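Local coordinates for Vpx protein (Simian immunodeficiency virus, PDB 4Z8L) that binds zinc and, as a lentiviral accessory protein of the Vpr/Vpx family, probably redirects host ubiquitin ligase machinery against a host restriction factor, at residues T50-E53 / H54-R58; R33-R36 / L37-P41. All coordinates share one frame; numbering follows the deposited sequence.

Overall arrangement
Contact 1 (50-53 with 54-58) and contact 2 (33-36 with 37-41) are both local, each formed within a few residues of continuous chain, and lie on successive parts of a three-helix fold. Contact 1 is the last turns of helix 45-58, partly buried against helix 63-84. Contact 2 is a surface turn leading out of helix 21-35 into the loop before helix 45-58. Their centres are about 22 Å apart and they do not touch. In contact 1 ring edges meet sulfur and methyl groups beside i to i+4 and i to i+5 backbone bonds; in contact 2 both backbone bonds are i to i+3, and a histidine binds zinc.

Contact 1 of 2, residues T50-E53 / H54-R58; sequences TCVE and HWHDR
The Trp-55 indole receives Cys-51 at its rim: SG lies close to the ring plane, 3.6 Å from CZ3, and 80° off the normal of the six-membered ring. This is a Cys sulfur-aromatic contact made at the edge. Beyond the two segments the indole also meets Tyr-65 edge-to-face. A small sulfhydryl suits this buried helical position, where Tyr-70 of helix 63-84 packs as well. One residue on, Val-52 and His-56 point the same way, and methyl CG2 reaches the imidazole edge at CD2, 3.6 Å off. With CG anti to its own backbone N (chi1 171°), the His-56 ring runs alongside the valine, while ND1 is hydrogen-bonded to Arg-61 O.

These pairs mark the C-terminal turns of helix 45-58, which widen into a pi-type turn at 54-58. The ordinary i to i+4 bond from Trp-55 N to Cys-51 O measures 3.1 Å, and the same oxygen takes a second N-H, that of His-54, from above the carbonyl plane. Further on the spacing becomes i to i+5. Asp-57 N bonds weakly to Val-52 O, whereas Arg-58 N reaches Glu-53 O at 3.1 Å in a straighter bond of 153°. Glu-53 and Arg-58, whose carboxylate and guanidinium do not touch, are polar residues on the less buried side of the helix. Thr-50 turns OG1 back to hydrogen-bond Arg-46 O.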
ATOM      1  N   THR B  50       3.409 -19.729  -9.645  1.00 46.47           N
ATOM      2  CA  THR B  50       2.384 -20.319  -8.800  1.00 43.49           C
ATOM      3  C   THR B  50       1.018 -19.948  -9.341  1.00 42.37           C
ATOM      4  O   THR B  50       0.143 -20.809  -9.464  1.00 53.48           O
ATOM      5  CB  THR B  50       2.501 -19.877  -7.330  1.00 45.26           C
ATOM      6  OG1 THR B  50       2.898 -18.501  -7.271  1.00 61.94           O
ATOM      7  CG2 THR B  50       3.535 -20.724  -6.605  1.00 42.06           C
ATOM      8  N   CYS B  51       0.866 -18.698  -9.769  1.00 39.36           N
ATOM      9  CA  CYS B  51      -0.432 -18.270 -10.263  1.00 53.63           C
ATOM     10  C   CYS B  51      -0.793 -19.047 -11.517  1.00 29.99           C
ATOM     11  O   CYS B  51      -1.894 -19.598 -11.611  1.00 44.41           O
ATOM     12  CB  CYS B  51      -0.445 -16.766 -10.531  1.00 53.73           C
ATOM     13  SG  CYS B  51      -0.747 -15.774  -9.053  1.00 42.64           S
ATOM     14  N   VAL B  52       0.166 -19.192 -12.427  1.00 39.32           N
ATOM     15  CA  VAL B  52      -0.137 -19.849 -13.690  1.00 47.22           C
ATOM     16  C   VAL B  52      -0.312 -21.330 -13.391  1.00 39.73           C
ATOM     17  O   VAL B  52      -0.963 -22.052 -14.146  1.00 52.17           O
ATOM     18  CB  VAL B  52       0.949 -19.610 -14.774  1.00 45.98           C
ATOM     19  CG1 VAL B  52       2.233 -20.329 -14.436  1.00 54.17           C
ATOM     20  CG2 VAL B  52       0.453 -20.070 -16.135  1.00 60.20           C
ATOM     21  N   GLU B  53       0.265 -21.781 -12.279  1.00 49.10           N
ATOM     22  CA  GLU B  53       0.090 -23.167 -11.871  1.00 42.49           C
ATOM     23  C   GLU B  53      -1.251 -23.365 -11.173  1.00 39.02           C
ATOM     24  O   GLU B  53      -1.858 -24.429 -11.288  1.00 40.83           O
ATOM     25  CB  GLU B  53       1.223 -23.624 -10.948  1.00 41.65           C
ATOM     26  CG  GLU B  53       2.563 -23.816 -11.636  1.00 42.91           C
ATOM     27  CD  GLU B  53       3.704 -23.941 -10.647  1.00 68.73           C
ATOM     28  OE1 GLU B  53       3.493 -24.548  -9.575  1.00 81.57           O
ATOM     29  OE2 GLU B  53       4.809 -23.437 -10.937  1.00 58.05           O
ATOM     30  N   HIS B  54      -1.718 -22.348 -10.452  1.00 39.69           N
ATOM     31  CA  HIS B  54      -2.875 -22.556  -9.585  1.00 39.68           C
ATOM     32  C   HIS B  54      -4.215 -22.318 -10.272  1.00 42.61           C
ATOM     33  O   HIS B  54      -5.017 -23.238 -10.415  1.00 53.53           O
ATOM     34  CB  HIS B  54      -2.779 -21.662  -8.350  1.00 47.16           C
ATOM     35  CG  HIS B  54      -3.707 -22.066  -7.246  1.00 51.45           C
ATOM     36  ND1 HIS B  54      -4.380 -23.266  -7.241  1.00 57.49           N
ATOM     37  CD2 HIS B  54      -4.076 -21.422  -6.111  1.00 50.97           C
ATOM     38  CE1 HIS B  54      -5.120 -23.351  -6.147  1.00 62.71           C
ATOM     39  NE2 HIS B  54      -4.953 -22.245  -5.448  1.00 60.19           N
ATOM     40  N   TRP B  55      -4.457 -21.084 -10.697  1.00 45.55           N
ATOM     41  CA  TRP B  55      -5.759 -20.732 -11.239  1.00 50.58           C
ATOM     42  C   TRP B  55      -5.806 -21.155 -12.683  1.00 30.95           C
ATOM     43  O   TRP B  55      -6.788 -21.743 -13.139  1.00 48.41           O
ATOM     44  CB  TRP B  55      -6.028 -19.239 -11.111  1.00 44.76           C
ATOM     45  CG  TRP B  55      -6.405 -18.868  -9.735  1.00 39.85           C
ATOM     46  CD1 TRP B  55      -7.482 -19.317  -9.026  1.00 37.83           C
ATOM     47  CD2 TRP B  55      -5.680 -18.003  -8.864  1.00 32.53           C
ATOM     48  NE1 TRP B  55      -7.481 -18.765  -7.769  1.00 32.72           N
ATOM     49  CE2 TRP B  55      -6.383 -17.956  -7.644  1.00 37.84           C
ATOM     50  CE3 TRP B  55      -4.509 -17.256  -8.999  1.00 34.90           C
ATOM     51  CZ2 TRP B  55      -5.951 -17.187  -6.568  1.00 45.30           C
ATOM     52  CZ3 TRP B  55      -4.081 -16.497  -7.931  1.00 53.63           C
ATOM     53  CH2 TRP B  55      -4.801 -16.464  -6.732  1.00 50.70           C
ATOM     54  N   HIS B  56      -4.750 -20.855 -13.420  1.00 34.69           N
ATOM     55  CA  HIS B  56      -4.723 -21.318 -14.787  1.00 38.31           C
ATOM     56  C   HIS B  56      -4.645 -22.819 -14.951  1.00 58.03           C
ATOM     57  O   HIS B  56      -5.450 -23.395 -15.660  1.00 61.09           O
ATOM     58  CB  HIS B  56      -3.583 -20.719 -15.574  1.00 30.43           C
ATOM     59  CG  HIS B  56      -3.428 -21.359 -16.918  1.00 57.08           C
ATOM     60  ND1 HIS B  56      -4.507 -21.699 -17.714  1.00 70.51           N
ATOM     61  CD2 HIS B  56      -2.331 -21.772 -17.577  1.00 71.00           C
ATOM     62  CE1 HIS B  56      -4.067 -22.289 -18.810  1.00 78.06           C
ATOM     63  NE2 HIS B  56      -2.746 -22.356 -18.747  1.00 74.23           N
ATOM     64  N   ASP B  57      -3.632 -23.454 -14.384  1.00 63.98           N
ATOM     65  CA  ASP B  57      -3.484 -24.886 -14.614  1.00 47.30           C
ATOM     66  C   ASP B  57      -4.516 -25.675 -13.825  1.00 47.57           C
ATOM     67  O   ASP B  57      -5.408 -26.291 -14.403  1.00 59.75           O
ATOM     68  CB  ASP B  57      -2.071 -25.363 -14.284  1.00 46.17           C
ATOM     69  CG  ASP B  57      -1.051 -24.907 -15.314  1.00 55.40           C
ATOM     70  OD1 ASP B  57      -1.454 -24.575 -16.453  1.00 62.68           O
ATOM     71  OD2 ASP B  57       0.153 -24.885 -14.993  1.00 54.98           O
ATOM     72  N   ARG B  58      -4.385 -25.641 -12.506  1.00 48.14           N
ATOM     73  CA  ARG B  58      -5.133 -26.526 -11.623  1.00 38.31           C
ATOM     74  C   ARG B  58      -6.653 -26.334 -11.669  1.00 47.96           C
ATOM     75  O   ARG B  58      -7.403 -27.295 -11.490  1.00 57.38           O
ATOM     76  CB  ARG B  58      -4.613 -26.344 -10.199  1.00 38.59           C
ATOM     77  CG  ARG B  58      -5.481 -26.899  -9.092  1.00 54.74           C
ATOM     78  CD  ARG B  58      -4.847 -26.541  -7.768  1.00 39.81           C
ATOM     79  NE  ARG B  58      -3.400 -26.723  -7.836  1.00 52.30           N
ATOM     80  CZ  ARG B  58      -2.548 -26.329  -6.895  1.00 72.17           C
ATOM     81  NH1 ARG B  58      -2.997 -25.718  -5.808  1.00 61.15           N
ATOM     82  NH2 ARG B  58      -1.248 -26.537  -7.045  1.00 72.67           N
TER

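Contact 2 of 2, residues R33-R36 / L37-P41; sequences REAR and LHFHP. With ZN (zinc ion), chain G.
Glu-34 and His-38 meet four residues apart, where helix 21-35 gives way to the loop, the carboxylate oxygen OE2 lying in the imidazole plane at the ring edge, 3.8 Å from NE2. The two planes differ by only 29°. Glu-34 sends CG anti to its backbone N (chi1 178°) and then bends at chi2, which brings the acid back toward the histidine. No hydrogen bond is formed at this distance, and any attraction is probably a weak electrostatic one. Arg-33 is salt-bridged to Glu-29 and to an acidic side chain of another protein chain.

Metal bonding uses the other imidazole nitrogen: His-38 ND1 holds the zinc ion at 2.0 Å, and His-81 of helix 63-84 supplies a second nitrogen. Histidine fits here because its two nitrogens can face a cation and an acid at once.

Backbone hydrogen bonds build the turn that carries the zinc-binding histidine out of helix 21-35. Leu-37 N bonds to Glu-34 O at 3.1 Å, and His-38 N to Ala-35 O at 3.2 Å. Both span i to i+3, tighter than alpha-helical spacing.

Apolar contact is modest. Ala-35 CB approaches Phe-39 CE2 at 4.2 Å, its single methyl also suiting the packing against Met-74; the phenyl ring itself touches Leu-44 and the ring of His-81.

With zinc on ND1 and a carboxylate near NE2, the acid could modestly polarise the imidazole and favour donation from ND1 to the metal.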
ATOM      1  N   ARG B  33       8.304  -4.026 -14.434  1.00 42.23           N
ATOM      2  CA  ARG B  33       9.452  -3.137 -14.648  1.00 34.95           C
ATOM      3  C   ARG B  33       9.815  -2.435 -13.349  1.00 38.88           C
ATOM      4  O   ARG B  33      10.990  -2.235 -13.058  1.00 49.93           O
ATOM      5  CB  ARG B  33       9.210  -2.078 -15.743  1.00 49.57           C
ATOM      6  CG  ARG B  33       8.226  -2.394 -16.873  1.00 63.90           C
ATOM      7  CD  ARG B  33       8.265  -3.833 -17.365  1.00 79.87           C
ATOM      8  NE  ARG B  33       9.431  -4.195 -18.152  1.00 98.08           N
ATOM      9  CZ  ARG B  33       9.582  -3.898 -19.436  1.00 96.54           C
ATOM     10  NH1 ARG B  33       8.631  -3.237 -20.085  1.00 89.42           N
ATOM     11  NH2 ARG B  33      10.678  -4.284 -20.074  1.00 96.99           N
ATOM     12  N   GLU B  34       8.806  -2.065 -12.565  1.00 37.41           N
ATOM     13  CA  GLU B  34       9.081  -1.356 -11.322  1.00 42.91           C
ATOM     14  C   GLU B  34       9.479  -2.302 -10.189  1.00 52.10           C
ATOM     15  O   GLU B  34      10.332  -1.965  -9.364  1.00 55.63           O
ATOM     16  CB  GLU B  34       7.868  -0.523 -10.902  1.00 47.43           C
ATOM     17  CG  GLU B  34       8.054   0.222  -9.588  1.00 41.80           C
ATOM     18  CD  GLU B  34       8.540   1.646  -9.780  1.00 42.70           C
ATOM     19  OE1 GLU B  34       8.360   2.197 -10.887  1.00 38.73           O
ATOM     20  OE2 GLU B  34       9.103   2.215  -8.819  1.00 31.16           O
ATOM     21  N   ALA B  35       8.878  -3.487 -10.155  1.00 51.46           N
ATOM     22  CA  ALA B  35       9.178  -4.450  -9.102  1.00 54.80           C
ATOM     23  C   ALA B  35      10.565  -5.058  -9.239  1.00 37.77           C
ATOM     24  O   ALA B  35      11.122  -5.556  -8.261  1.00 64.24           O
ATOM     25  CB  ALA B  35       8.143  -5.545  -9.082  1.00 40.00           C
ATOM     26  N   ARG B  36      11.132  -5.021 -10.440  1.00 41.60           N
ATOM     27  CA  ARG B  36      12.491  -5.532 -10.612  1.00 50.56           C
ATOM     28  C   ARG B  36      13.530  -4.624  -9.946  1.00 51.38           C
ATOM     29  O   ARG B  36      14.708  -4.971  -9.859  1.00 43.11           O
ATOM     30  CB  ARG B  36      12.819  -5.742 -12.090  1.00 41.90           C
ATOM     31  CG  ARG B  36      12.241  -7.045 -12.627  1.00 56.85           C
ATOM     32  CD  ARG B  36      12.250  -7.099 -14.141  1.00 62.53           C
ATOM     33  NE  ARG B  36      13.240  -6.188 -14.704  1.00 54.34           N
ATOM     34  CZ  ARG B  36      14.452  -6.566 -15.097  1.00 72.87           C
ATOM     35  NH1 ARG B  36      14.825  -7.834 -14.980  1.00 66.12           N
ATOM     36  NH2 ARG B  36      15.296  -5.675 -15.601  1.00 67.77           N
ATOM     37  N   LEU B  37      13.087  -3.456  -9.488  1.00 48.41           N
ATOM     38  CA  LEU B  37      13.959  -2.501  -8.811  1.00 56.60           C
ATOM     39  C   LEU B  37      13.938  -2.647  -7.284  1.00 59.78           C
ATOM     40  O   LEU B  37      14.567  -1.850  -6.588  1.00 71.67           O
ATOM     41  CB  LEU B  37      13.570  -1.059  -9.172  1.00 47.53           C
ATOM     42  CG  LEU B  37      14.075  -0.385 -10.451  1.00 41.72           C
ATOM     43  CD1 LEU B  37      13.551  -1.062 -11.699  1.00 56.50           C
ATOM     44  CD2 LEU B  37      13.693   1.090 -10.445  1.00 62.88           C
ATOM     45  N   HIS B  38      13.227  -3.644  -6.757  1.00 61.68           N
ATOM     46  CA  HIS B  38      12.950  -3.680  -5.314  1.00 58.14           C
ATOM     47  C   HIS B  38      13.087  -5.027  -4.576  1.00 41.00           C
ATOM     48  O   HIS B  38      12.879  -5.090  -3.360  1.00 52.44           O
ATOM     49  CB  HIS B  38      11.540  -3.125  -5.073  1.00 59.54           C
ATOM     50  CG  HIS B  38      11.413  -1.653  -5.342  1.00 62.06           C
ATOM     51  ND1 HIS B  38      12.142  -0.705  -4.656  1.00 63.49           N
ATOM     52  CD2 HIS B  38      10.631  -0.968  -6.210  1.00 42.14           C
ATOM     53  CE1 HIS B  38      11.821   0.500  -5.094  1.00 58.20           C
ATOM     54  NE2 HIS B  38      10.906   0.368  -6.037  1.00 44.57           N
ATOM     55  N   PHE B  39      13.418  -6.091  -5.301  1.00 54.27           N
ATOM     56  CA  PHE B  39      13.484  -7.441  -4.735  1.00 78.95           C
ATOM     57  C   PHE B  39      14.757  -8.176  -5.267  1.00 98.56           C
ATOM     58  O   PHE B  39      15.249  -7.868  -6.344  1.00107.54           O
ATOM     59  CB  PHE B  39      12.199  -8.219  -5.055  1.00 74.03           C
ATOM     60  CG  PHE B  39      10.926  -7.553  -4.543  1.00 62.80           C
ATOM     61  CD1 PHE B  39      10.656  -7.427  -3.181  1.00 43.68           C
ATOM     62  CD2 PHE B  39      10.001  -7.039  -5.445  1.00 40.54           C
ATOM     63  CE1 PHE B  39       9.482  -6.795  -2.739  1.00 45.07           C
ATOM     64  CE2 PHE B  39       8.838  -6.415  -5.008  1.00 65.68           C
ATOM     65  CZ  PHE B  39       8.577  -6.292  -3.659  1.00 52.34           C
ATOM     66  N   HIS B  40      15.328  -9.059  -4.440  1.00101.30           N
ATOM     67  CA  HIS B  40      16.615  -9.747  -4.685  1.00104.10           C
ATOM     68  C   HIS B  40      16.531 -11.260  -4.289  1.00116.82           C
ATOM     69  O   HIS B  40      16.075 -11.515  -3.175  1.00121.47           O
ATOM     70  CB  HIS B  40      17.736  -8.918  -3.986  1.00 83.22           C
ATOM     71  CG  HIS B  40      19.127  -9.474  -4.128  1.00102.20           C
ATOM     72  ND1 HIS B  40      19.592 -10.545  -3.408  1.00112.26           N
ATOM     73  CD2 HIS B  40      20.140  -9.086  -4.941  1.00108.30           C
ATOM     74  CE1 HIS B  40      20.860 -10.773  -3.736  1.00102.27           C
ATOM     75  NE2 HIS B  40      21.207  -9.910  -4.665  1.00109.51           N
ATOM     76  N   PRO B  41      16.984 -12.218  -5.198  1.00125.13           N
ATOM     77  CA  PRO B  41      16.780 -13.696  -5.095  1.00121.29           C
ATOM     78  C   PRO B  41      15.904 -14.159  -3.925  1.00111.12           C
ATOM     79  O   PRO B  41      16.461 -14.347  -2.858  1.00106.80           O
ATOM     80  CB  PRO B  41      18.204 -14.214  -5.058  1.00117.85           C
ATOM     81  CG  PRO B  41      19.081 -13.031  -5.560  1.00109.99           C
ATOM     82  CD  PRO B  41      18.200 -11.944  -6.008  1.00117.94           C
TER
HETATM   83 ZN    ZN G 201      12.804  -0.449  -2.762  1.00 68.86          ZN